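Side-chain contacts in processed glycerol phosphate lipoteichoic acid synthase 2 (Bacillus subtilis, PDB 2W8D), which belongs to the sulfatase family, within the alkaline phosphatase clan, and carries a magnesium ion in its alpha/beta domain: residues A87-E92 with G101-N106; V115-K120 with K407-V412; E141-K144 with K150-D153; I317-L320 with D324-D327; S331-D334 with E339-E342. All blocks are in the same frame, centred on the assembly; numbering follows the deposited sequence.

Contact 1: residues A87-E92 with G101-N106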
# COMPACT_ATOMS: atom_id res chain seq x y z
N ALA A 87 5.87 0.71 2.60
CA ALA A 87 4.72 0.50 1.71
C ALA A 87 4.72 1.51 0.53
O ALA A 87 4.47 1.13 -0.61
CB ALA A 87 3.40 0.48 2.48
N GLU A 88 5.04 2.77 0.77
CA GLU A 88 5.13 3.74 -0.38
C GLU A 88 6.19 3.31 -1.40
O GLU A 88 6.00 3.43 -2.62
CB GLU A 88 5.48 5.18 0.06
CG GLU A 88 4.50 5.82 1.00
CD GLU A 88 4.91 7.26 1.28
OE1 GLU A 88 5.00 8.05 0.29
OE2 GLU A 88 5.16 7.57 2.47
N PHE A 89 7.31 2.82 -0.90
CA PHE A 89 8.38 2.38 -1.80
C PHE A 89 7.94 1.27 -2.75
O PHE A 89 8.29 1.26 -3.93
CB PHE A 89 9.60 1.88 -0.99
CG PHE A 89 10.78 1.52 -1.86
CD1 PHE A 89 11.52 2.52 -2.47
CD2 PHE A 89 11.14 0.18 -2.05
CE1 PHE A 89 12.64 2.20 -3.25
CE2 PHE A 89 12.24 -0.16 -2.86
CZ PHE A 89 12.99 0.87 -3.46
N MSE A 90 7.18 0.33 -2.21
CA MSE A 90 6.64 -0.77 -2.98
C MSE A 90 5.56 -0.35 -3.98
O MSE A 90 5.54 -0.90 -5.09
CB MSE A 90 6.15 -1.87 -2.04
CG MSE A 90 7.33 -2.60 -1.43
SE MSE A 90 6.79 -4.10 -0.27
CE MSE A 90 6.43 -3.09 1.33
N MSE A 91 4.70 0.62 -3.61
CA MSE A 91 3.67 1.15 -4.52
C MSE A 91 4.34 1.77 -5.72
O MSE A 91 3.87 1.60 -6.83
CB MSE A 91 2.78 2.23 -3.88
CG MSE A 91 2.00 1.80 -2.66
SE MSE A 91 0.79 0.30 -3.01
CE MSE A 91 1.25 -0.84 -1.49
N GLU A 92 5.42 2.52 -5.50
CA GLU A 92 6.09 3.23 -6.62
C GLU A 92 7.09 2.36 -7.38
O GLU A 92 7.41 2.69 -8.49
CB GLU A 92 6.80 4.52 -6.17
CG GLU A 92 6.02 5.59 -5.40
CD GLU A 92 4.52 5.64 -5.66
OE1 GLU A 92 4.08 5.42 -6.80
OE2 GLU A 92 3.77 5.91 -4.71
N GLY A 101 16.41 -1.57 8.74
CA GLY A 101 16.48 -0.17 8.46
C GLY A 101 15.49 0.21 7.35
O GLY A 101 14.69 -0.61 6.87
N SER A 102 15.56 1.47 6.94
CA SER A 102 14.58 2.04 6.07
C SER A 102 15.21 2.32 4.69
O SER A 102 16.23 3.03 4.58
CB SER A 102 14.06 3.34 6.67
OG SER A 102 13.53 4.16 5.63
N VAL A 103 14.55 1.79 3.65
CA VAL A 103 14.99 2.05 2.28
C VAL A 103 14.87 3.54 1.90
O VAL A 103 15.74 4.05 1.22
CB VAL A 103 14.26 1.15 1.22
CG1 VAL A 103 12.74 1.35 1.25
CG2 VAL A 103 14.83 1.43 -0.20
N PHE A 104 13.82 4.22 2.36
CA PHE A 104 13.70 5.68 2.15
C PHE A 104 14.87 6.46 2.71
O PHE A 104 15.36 7.40 2.06
CB PHE A 104 12.40 6.23 2.77
CG PHE A 104 11.29 6.44 1.78
CD1 PHE A 104 10.80 5.38 1.01
CD2 PHE A 104 10.69 7.72 1.61
CE1 PHE A 104 9.72 5.56 0.08
CE2 PHE A 104 9.63 7.91 0.69
CZ PHE A 104 9.15 6.83 -0.08
N VAL A 105 15.31 6.10 3.92
CA VAL A 105 16.41 6.79 4.55
C VAL A 105 17.73 6.46 3.87
O VAL A 105 18.58 7.33 3.72
CB VAL A 105 16.50 6.45 6.06
CG1 VAL A 105 17.74 7.09 6.70
CG2 VAL A 105 15.23 6.85 6.78
N ASN A 106 17.93 5.20 3.47
CA ASN A 106 19.30 4.77 3.12
C ASN A 106 19.59 4.63 1.62
O ASN A 106 20.75 4.65 1.22
CB ASN A 106 19.66 3.48 3.85
CG ASN A 106 19.85 3.69 5.34
OD1 ASN A 106 20.57 4.59 5.75
ND2 ASN A 106 19.21 2.88 6.14
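Phe89 swings CG trans to its own backbone N (chi1 -175°), while Val103 turns CG2 trans to its N and lodges CG1 between N and the carbonyl carbon; these settings bring the benzyl ring of one helix under both methyls of the other. CG2 lies over one face of the Phe89 ring, somewhat off centre, 3.9 Å from its centroid and 14° off the normal, a CH-pi contact. CG1 covers the root of the same face, with Val103 CG1 3.7 Å from Phe89 CG. Phe104 arrives differently, from the edge of the Phe89 ring: its CE1 lies 3.8 Å from Phe89 CB and equally 3.8 Å from Phe89 N, so the rim of one ring is wedged against the helix backbone. One atom further on, Phe104 CZ meets Glu88 CB at 4.0 Å.

Helix 86-93 follows the magnesium ligand Thr84, modelled as phosphothreonine, in the alkaline phosphatase-like core, and the side chain of Glu88 lies about 8 Å from the magnesium ion. The chain then returns through a loop to the short helix 103-106, which Ser102 opens as N-cap, its OG accepting from Val105 N at 3.1 Å. Met142 of helix 139-145, present as selenomethionine, packs against Phe89, Val103 and Phe104, making the apolar patch a three-helix junction. Beyond the aliphatic part of Glu88, which supplies only CB to Phe104, the buried carboxylate is gripped by salt bridges from Lys192 and Arg139 and by a hydrogen bond with the hydroxyl of Tyr143.

Contact 2: residues V115-K120 with K407-V412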
# COMPACT_ATOMS: atom_id res chain seq x y z
N VAL A 115 6.78 4.28 -11.10
CA VAL A 115 5.50 4.56 -11.74
C VAL A 115 5.29 6.05 -12.05
O VAL A 115 5.07 6.40 -13.19
CB VAL A 115 4.35 3.99 -10.90
CG1 VAL A 115 3.04 4.17 -11.62
CG2 VAL A 115 4.62 2.50 -10.63
N PRO A 116 5.39 6.94 -11.05
CA PRO A 116 5.24 8.34 -11.48
C PRO A 116 6.19 8.73 -12.60
O PRO A 116 5.83 9.57 -13.42
CB PRO A 116 5.53 9.16 -10.23
CG PRO A 116 5.94 8.16 -9.13
CD PRO A 116 5.55 6.80 -9.58
N ALA A 117 7.37 8.13 -12.66
CA ALA A 117 8.34 8.45 -13.71
C ALA A 117 7.99 7.78 -15.05
O ALA A 117 8.11 8.40 -16.11
CB ALA A 117 9.75 8.11 -13.29
N ILE A 118 7.53 6.52 -14.98
CA ILE A 118 7.03 5.81 -16.16
C ILE A 118 5.92 6.63 -16.83
O ILE A 118 5.94 6.89 -18.03
CB ILE A 118 6.51 4.39 -15.80
CG1 ILE A 118 7.68 3.53 -15.32
CG2 ILE A 118 5.80 3.73 -17.02
CD1 ILE A 118 7.33 2.16 -14.82
N LEU A 119 4.97 7.06 -16.01
CA LEU A 119 3.83 7.81 -16.46
C LEU A 119 4.11 9.20 -17.06
O LEU A 119 3.21 9.79 -17.64
CB LEU A 119 2.80 7.87 -15.33
CG LEU A 119 2.17 6.49 -15.11
CD1 LEU A 119 1.14 6.47 -14.00
CD2 LEU A 119 1.57 6.01 -16.45
N LYS A 120 5.35 9.71 -16.95
CA LYS A 120 5.68 11.03 -17.52
C LYS A 120 5.53 11.04 -19.02
O LYS A 120 5.14 12.05 -19.59
CB LYS A 120 7.12 11.46 -17.17
CG LYS A 120 7.23 12.39 -15.98
CD LYS A 120 8.41 11.97 -15.12
CE LYS A 120 8.14 12.22 -13.62
NZ LYS A 120 7.99 13.67 -13.24
N LYS A 407 12.23 0.51 -22.51
CA LYS A 407 12.07 1.16 -23.82
C LYS A 407 11.43 2.55 -23.80
O LYS A 407 11.88 3.46 -24.50
CB LYS A 407 11.35 0.26 -24.85
CG LYS A 407 12.24 -0.24 -26.02
CD LYS A 407 13.26 0.81 -26.49
CE LYS A 407 12.74 1.74 -27.61
NZ LYS A 407 13.61 2.93 -27.76
N GLY A 408 10.37 2.70 -23.03
CA GLY A 408 9.70 3.99 -23.03
C GLY A 408 10.58 4.98 -22.31
O GLY A 408 10.73 6.11 -22.73
N PHE A 409 11.24 4.47 -21.28
CA PHE A 409 11.69 5.26 -20.14
C PHE A 409 12.74 6.30 -20.39
O PHE A 409 13.80 6.03 -20.94
CB PHE A 409 12.21 4.33 -19.07
CG PHE A 409 12.31 4.97 -17.73
CD1 PHE A 409 11.16 5.15 -16.96
CD2 PHE A 409 13.54 5.38 -17.24
CE1 PHE A 409 11.24 5.76 -15.73
CE2 PHE A 409 13.63 5.98 -15.99
CZ PHE A 409 12.48 6.17 -15.23
N LYS A 410 12.46 7.50 -19.90
CA LYS A 410 13.51 8.49 -19.85
C LYS A 410 13.97 8.73 -18.40
O LYS A 410 13.18 9.02 -17.50
CB LYS A 410 13.10 9.77 -20.58
CG LYS A 410 11.76 10.35 -20.12
CD LYS A 410 11.97 11.64 -19.34
CE LYS A 410 12.26 12.84 -20.29
NZ LYS A 410 13.71 12.98 -20.62
N LYS A 411 15.28 8.56 -18.22
CA LYS A 411 15.98 8.64 -16.95
C LYS A 411 15.55 9.83 -16.10
O LYS A 411 15.43 10.95 -16.60
CB LYS A 411 17.49 8.69 -17.23
CG LYS A 411 18.37 8.93 -16.02
CD LYS A 411 19.83 9.07 -16.47
CE LYS A 411 20.66 9.97 -15.54
NZ LYS A 411 20.77 9.43 -14.13
N VAL A 412 15.32 9.57 -14.81
CA VAL A 412 14.99 10.65 -13.88
C VAL A 412 16.21 11.47 -13.47
O VAL A 412 17.24 10.91 -13.18
CB VAL A 412 14.21 10.12 -12.68
CG1 VAL A 412 14.13 11.16 -11.56
CG2 VAL A 412 12.85 9.80 -13.13
O HOH W 1 11.11 9.95 -16.54
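Ala117 meets Phe409 and Val412 where the irregular chain that follows helix 380-397 folds back onto helix 115-118 of the sulfatase-type alpha/beta domain, a long-range closure between distant parts of the sequence. The methyl of Ala117 is the hub. Its CB touches Val412 CG2 at 3.5 Å and Phe409 CE1 at 3.7 Å, meeting the aromatic ring at its rim, near the ring plane. With CG trans to the backbone N (chi1 -163°), Phe409 extends that rim toward the helix.

One residue on, Ile118 presents its backbone to the same edge, with Ile118 N 3.9 Å from Phe409 CE1. Its side chain crosses the phenylalanine at about a right angle, and the looser approach of Ile118 CG1 to Phe409 CD1 is 4.2 Å. Ile118 also packs on Tyr328 and Met330, which extend the apolar surface beyond the ring.

Further along, Lys120 reaches past this patch: its NZ forms a salt bridge with Asp149 and hydrogen bonds with Gly147 O and Tyr417 OH. As for polar linkage between the segments themselves, a single water may bridge them, its oxygen weakly bonded at 3.4 Å to Ala117 O and at a rather short 2.5 Å from Lys410 O.

Contact 3: residues E141-K144 with K150-D153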
# COMPACT_ATOMS: atom_id res chain seq x y z
N GLU A 141 13.92 13.66 -0.08
CA GLU A 141 15.06 13.16 -0.88
C GLU A 141 14.58 12.02 -1.82
O GLU A 141 14.87 12.06 -3.02
CB GLU A 141 16.28 12.76 -0.01
CG GLU A 141 17.53 12.70 -0.84
CD GLU A 141 18.78 12.05 -0.19
OE1 GLU A 141 18.72 11.48 0.95
OE2 GLU A 141 19.85 12.10 -0.89
N MSE A 142 13.81 11.08 -1.30
CA MSE A 142 13.41 9.88 -2.03
C MSE A 142 12.40 10.11 -3.16
O MSE A 142 12.44 9.43 -4.17
CB MSE A 142 12.84 8.82 -1.07
CG MSE A 142 12.21 7.58 -1.73
SE MSE A 142 13.54 6.57 -2.83
CE MSE A 142 14.36 5.32 -1.52
N TYR A 143 11.48 11.04 -2.95
CA TYR A 143 10.51 11.38 -3.95
C TYR A 143 11.18 11.98 -5.16
O TYR A 143 10.70 11.83 -6.26
CB TYR A 143 9.50 12.38 -3.40
CG TYR A 143 8.47 11.79 -2.47
CD1 TYR A 143 8.32 10.42 -2.28
CD2 TYR A 143 7.63 12.64 -1.77
CE1 TYR A 143 7.36 9.92 -1.38
CE2 TYR A 143 6.68 12.17 -0.91
CZ TYR A 143 6.54 10.83 -0.72
OH TYR A 143 5.54 10.46 0.16
N LYS A 144 12.31 12.65 -4.95
CA LYS A 144 13.00 13.27 -6.07
C LYS A 144 13.57 12.18 -6.95
O LYS A 144 13.52 12.27 -8.18
CB LYS A 144 14.13 14.16 -5.58
CG LYS A 144 13.67 15.38 -4.86
CD LYS A 144 14.91 16.09 -4.39
CE LYS A 144 14.74 17.56 -4.46
NZ LYS A 144 14.41 18.08 -3.14
N LYS A 150 5.65 17.11 -7.42
CA LYS A 150 5.23 18.04 -6.38
C LYS A 150 5.01 17.38 -5.01
O LYS A 150 4.49 16.27 -4.90
CB LYS A 150 3.96 18.78 -6.80
CG LYS A 150 4.08 19.71 -8.01
CD LYS A 150 2.68 20.00 -8.52
CE LYS A 150 2.63 20.78 -9.82
NZ LYS A 150 3.19 22.15 -9.65
N PHE A 151 5.41 18.08 -3.95
CA PHE A 151 5.22 17.57 -2.62
C PHE A 151 4.44 18.58 -1.78
O PHE A 151 4.99 19.53 -1.30
CB PHE A 151 6.59 17.22 -1.99
CG PHE A 151 6.50 16.40 -0.72
CD1 PHE A 151 5.27 16.15 -0.11
CD2 PHE A 151 7.65 15.90 -0.12
CE1 PHE A 151 5.17 15.39 1.07
CE2 PHE A 151 7.57 15.14 1.08
CZ PHE A 151 6.33 14.89 1.67
N PHE A 152 3.14 18.35 -1.60
CA PHE A 152 2.32 19.22 -0.74
C PHE A 152 2.43 18.79 0.71
O PHE A 152 1.58 18.05 1.20
CB PHE A 152 0.85 19.25 -1.19
CG PHE A 152 0.64 19.90 -2.53
CD1 PHE A 152 0.71 21.27 -2.67
CD2 PHE A 152 0.41 19.12 -3.66
CE1 PHE A 152 0.55 21.90 -3.93
CE2 PHE A 152 0.24 19.72 -4.92
CZ PHE A 152 0.33 21.11 -5.06
N ASP A 153 3.47 19.23 1.40
CA ASP A 153 3.62 18.85 2.80
C ASP A 153 2.88 19.84 3.74
O ASP A 153 2.04 20.64 3.29
CB ASP A 153 5.10 18.70 3.19
CG ASP A 153 5.83 20.03 3.25
OD1 ASP A 153 5.22 21.08 2.89
OD2 ASP A 153 7.01 20.02 3.64
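Tyr143 and Phe151 stand with their CA atoms 8.3 Å apart, the first on helix 139-145 and the second on strand 150-152, and both CB atoms point into the gap between helix and strand. Their rings meet there as a T-shaped (edge-to-face) pair, with the edge of Tyr143 directed at the face of Phe151. The centroids of the Tyr143 and Phe151 rings are 4.9 Å apart and the planes make an angle of 60°, a tilted version of the perpendicular arrangement. Two neighbouring atoms of one edge do the touching: Tyr143 CD2 is 3.7 Å from Phe151 CD2, and Tyr143 CE2 is 3.7 Å from Phe151 CE2.

The pair belongs to a beta-alpha-beta unit in which helix 139-145 connects the parallel strands 125-130 and 150-152. Thr128 of strand 125-130 touches both aromatic side chains and so completes a small core between helix and sheet. A second torsion near zero, -10° in Tyr143 and -7° in Phe151, puts each CA close to the plane of its own ring, unlike the usual near-perpendicular setting.

On the opposite face of Phe151, toward the rim, lies Asp153 CB from its own segment, 3.9 Å above the ring plane. An inverse gamma turn centred on Phe152 bends the chain between these two residues, and the Asp153 carboxylate is held by the backbone N atoms of Gln134 and Ala155.

Contact 4: residues I317-L320 with D324-D327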
# COMPACT_ATOMS: atom_id res chain seq x y z
N ILE A 317 -2.16 -1.61 -11.45
CA ILE A 317 -2.56 -0.26 -11.81
C ILE A 317 -2.06 0.12 -13.18
O ILE A 317 -2.82 0.65 -13.98
CB ILE A 317 -2.03 0.74 -10.79
CG1 ILE A 317 -2.58 0.39 -9.40
CG2 ILE A 317 -2.37 2.18 -11.20
CD1 ILE A 317 -4.08 0.12 -9.39
N LEU A 318 -0.79 -0.15 -13.45
CA LEU A 318 -0.21 0.17 -14.74
C LEU A 318 -0.97 -0.56 -15.85
O LEU A 318 -1.32 0.05 -16.86
CB LEU A 318 1.27 -0.19 -14.75
CG LEU A 318 2.35 0.90 -14.85
CD1 LEU A 318 1.87 2.36 -14.71
CD2 LEU A 318 3.49 0.58 -13.94
N HIS A 319 -1.26 -1.84 -15.63
CA HIS A 319 -2.03 -2.64 -16.57
C HIS A 319 -3.41 -2.05 -16.82
O HIS A 319 -3.80 -1.93 -17.97
CB HIS A 319 -2.09 -4.12 -16.15
CG HIS A 319 -0.78 -4.83 -16.33
ND1 HIS A 319 -0.56 -6.12 -15.91
CD2 HIS A 319 0.40 -4.40 -16.85
CE1 HIS A 319 0.69 -6.47 -16.18
NE2 HIS A 319 1.29 -5.44 -16.76
N LEU A 320 -4.10 -1.65 -15.75
CA LEU A 320 -5.39 -0.98 -15.89
C LEU A 320 -5.28 0.26 -16.80
O LEU A 320 -6.19 0.55 -17.58
CB LEU A 320 -5.98 -0.61 -14.53
CG LEU A 320 -6.74 -1.69 -13.73
CD1 LEU A 320 -6.91 -1.28 -12.28
CD2 LEU A 320 -8.09 -2.01 -14.34
N ASP A 324 2.26 -1.53 -20.62
CA ASP A 324 2.95 -2.81 -20.61
C ASP A 324 4.19 -2.80 -19.71
O ASP A 324 5.12 -2.01 -19.93
CB ASP A 324 3.35 -3.17 -22.05
CG ASP A 324 4.07 -4.51 -22.15
OD1 ASP A 324 3.97 -5.32 -21.19
OD2 ASP A 324 4.73 -4.74 -23.19
N THR A 325 4.21 -3.70 -18.73
CA THR A 325 5.25 -3.74 -17.71
C THR A 325 6.32 -4.81 -17.93
O THR A 325 7.21 -4.98 -17.09
CB THR A 325 4.66 -3.93 -16.30
OG1 THR A 325 3.84 -5.10 -16.26
CG2 THR A 325 3.85 -2.72 -15.88
N LYS A 326 6.24 -5.53 -19.05
CA LYS A 326 7.21 -6.58 -19.38
C LYS A 326 8.66 -6.10 -19.44
O LYS A 326 9.58 -6.88 -19.20
CB LYS A 326 6.85 -7.29 -20.70
CG LYS A 326 7.57 -8.64 -20.89
CD LYS A 326 6.92 -9.55 -21.94
CE LYS A 326 7.28 -11.03 -21.72
NZ LYS A 326 6.16 -11.96 -22.11
N ASP A 327 8.88 -4.84 -19.79
CA ASP A 327 10.25 -4.34 -19.92
C ASP A 327 10.84 -3.74 -18.63
O ASP A 327 12.00 -3.36 -18.60
CB ASP A 327 10.38 -3.37 -21.10
CG ASP A 327 11.73 -3.50 -21.80
OD1 ASP A 327 12.54 -4.37 -21.41
OD2 ASP A 327 12.00 -2.73 -22.75
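His319 NE2 and Thr325 OG1 approach to 2.6 Å, a short yet bent hydrogen bond (134°) in which either group could be the donor. It joins the last turn of helix 313-320 to the loop that follows, where Asp324 forms an Asx turn. The histidine leaves the helix with CG trans to its carbonyl carbon and beside the backbone N, a setting that carries the imidazole toward the loop. Thr325 answers by holding OG1 in the crowded position between its N and carbonyl carbon (chi1 56°), where the hydroxyl meets the ring at its edge, near the plane.

That same rotation of Thr325 sends CG2 to the other partner. The methyl nestles against Leu318, with Thr325 CG2 3.8 Å from Leu318 CB and likewise 3.8 Å from Leu318 CD2, so one threonine uses its polar branch on the histidine and its apolar branch on the leucine.

His319 is held at both nitrogens, since ND1 is hydrogen-bonded to the carboxylate of Asp334, which would probably polarise the imidazole. Tyr18 packs beside His319 and Thr325, contributing to their burial. The loop itself is shaped by its own bond: Lys326 N donates to Asp324 OD1 at 3.1 Å, nearly straight at the hydrogen but reaching the oxygen from above the carboxylate, 58° out of its plane.

Contact 5: residues S331-D334 with E339-E342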
# COMPACT_ATOMS: atom_id res chain seq x y z
N SER A 331 9.22 -6.68 -9.07
CA SER A 331 9.09 -7.94 -8.35
C SER A 331 7.67 -8.47 -8.34
O SER A 331 7.47 -9.69 -8.23
CB SER A 331 9.57 -7.75 -6.91
OG SER A 331 10.99 -7.69 -6.89
N GLY A 332 6.69 -7.58 -8.44
CA GLY A 332 5.28 -7.95 -8.26
C GLY A 332 4.56 -8.50 -9.48
O GLY A 332 5.04 -8.45 -10.60
N SER A 333 3.39 -9.04 -9.24
CA SER A 333 2.64 -9.70 -10.28
C SER A 333 1.25 -9.08 -10.30
O SER A 333 0.61 -9.00 -9.27
CB SER A 333 2.61 -11.20 -9.98
OG SER A 333 1.64 -11.87 -10.77
N ASP A 334 0.82 -8.57 -11.45
CA ASP A 334 -0.53 -8.04 -11.65
C ASP A 334 -1.57 -9.00 -11.06
O ASP A 334 -1.68 -10.15 -11.48
CB ASP A 334 -0.77 -7.83 -13.15
CG ASP A 334 -2.21 -7.42 -13.50
OD1 ASP A 334 -3.05 -7.16 -12.62
OD2 ASP A 334 -2.51 -7.36 -14.69
N GLU A 339 -2.28 -15.57 -14.75
CA GLU A 339 -1.09 -16.28 -14.30
C GLU A 339 -0.58 -15.78 -12.94
O GLU A 339 0.47 -16.24 -12.47
CB GLU A 339 0.05 -16.12 -15.32
CG GLU A 339 -0.38 -16.02 -16.84
CD GLU A 339 0.80 -15.68 -17.81
OE1 GLU A 339 0.61 -15.74 -19.05
OE2 GLU A 339 1.92 -15.39 -17.33
N HIS A 340 -1.30 -14.85 -12.30
CA HIS A 340 -0.84 -14.18 -11.06
C HIS A 340 -0.38 -15.15 -9.98
O HIS A 340 -1.17 -16.01 -9.57
CB HIS A 340 -1.96 -13.26 -10.51
CG HIS A 340 -1.70 -12.74 -9.13
ND1 HIS A 340 -0.66 -11.88 -8.83
CD2 HIS A 340 -2.35 -12.97 -7.96
CE1 HIS A 340 -0.69 -11.59 -7.54
NE2 HIS A 340 -1.71 -12.23 -6.99
N ARG A 341 0.87 -15.02 -9.51
CA ARG A 341 1.40 -15.91 -8.45
C ARG A 341 0.80 -15.59 -7.09
O ARG A 341 0.57 -14.43 -6.79
CB ARG A 341 2.94 -15.95 -8.42
CG ARG A 341 3.65 -14.65 -7.97
CD ARG A 341 3.84 -14.57 -6.44
NE ARG A 341 4.44 -13.30 -6.04
CZ ARG A 341 3.77 -12.15 -5.86
NH1 ARG A 341 2.45 -12.10 -6.04
NH2 ARG A 341 4.43 -11.05 -5.53
N GLU A 342 0.54 -16.60 -6.26
CA GLU A 342 -0.14 -16.37 -4.99
C GLU A 342 0.66 -16.77 -3.77
O GLU A 342 0.13 -16.81 -2.67
CB GLU A 342 -1.47 -17.10 -4.99
CG GLU A 342 -2.47 -16.44 -5.93
CD GLU A 342 -3.87 -17.01 -5.81
OE1 GLU A 342 -4.27 -17.79 -6.70
OE2 GLU A 342 -4.56 -16.67 -4.83
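Hydrogen bonding centres on Ser333, whose OG receives His340 ND1 at 3.0 Å. The hydroxyl lies at the edge of the imidazole, tilted 19° from its plane. A second, weak bond comes from the following residue, Arg341 N donating to Ser333 OG over 3.5 Å. Because OG is trans to the Ser333 backbone N (chi1 166°), the hydroxyl projects into the opposing chain; it is also hydrogen-bonded to the Asp19 carboxylate.

Packing is the second element. The carbonyl oxygen of Asp334 approaches the root of the histidine side chain, Asp334 O being 3.3 Å from His340 CB. Arg341 bends at chi2 (88°) and brings its guanidinium back across the serine: Ser333 CB lies over one face, toward the rim, 4.0 Å from Arg341 NH1. Arg341 CG adds a looser contact, 4.1 Å from Ser333 CB.

Charge is the third. Arg341 NH2 makes salt bridges with Asp312 and with Glu388 of helix 380-397, and Asp312 also accepts from Ser333 N, so one carboxylate serves both sides. Both segments belong to the irregular connection that leaves helix 313-320 of the alpha/beta domain and enters strand 344-345, an outermost strand of the small five-stranded antiparallel sheet.

His340 NE2 is hydrogen-bonded to the carbonyl oxygen of Tyr307. With ND1 donating to Ser333, protons on both nitrogens would account for the pattern, consistent with a cationic imidazole, and the nearby Asp19 could help to stabilise such a charge through the serine hydroxyl.

From the N terminus, contact 1 closes first, a short loop between helices 86-93 and 103-106. Contact 2 opens next at helix 115-118, joined to contact 1 by a probable Glu92-Val115 backbone bond, and closes only near the C terminus. Contacts 3, 4 and 5 nest inside its long loop, in series with one another; none cross. Contact 3 stays within a beta-alpha-beta unit and packs on contact 1 through Met142. Contact 4 turns the chain out of helix 313-320 beside contact 2, where Leu318 touches Val115 and Ile118. Contact 5 follows on the way to the small antiparallel sheet and is tied to contact 4 by a probable hydrogen bond between Asp334 and His319.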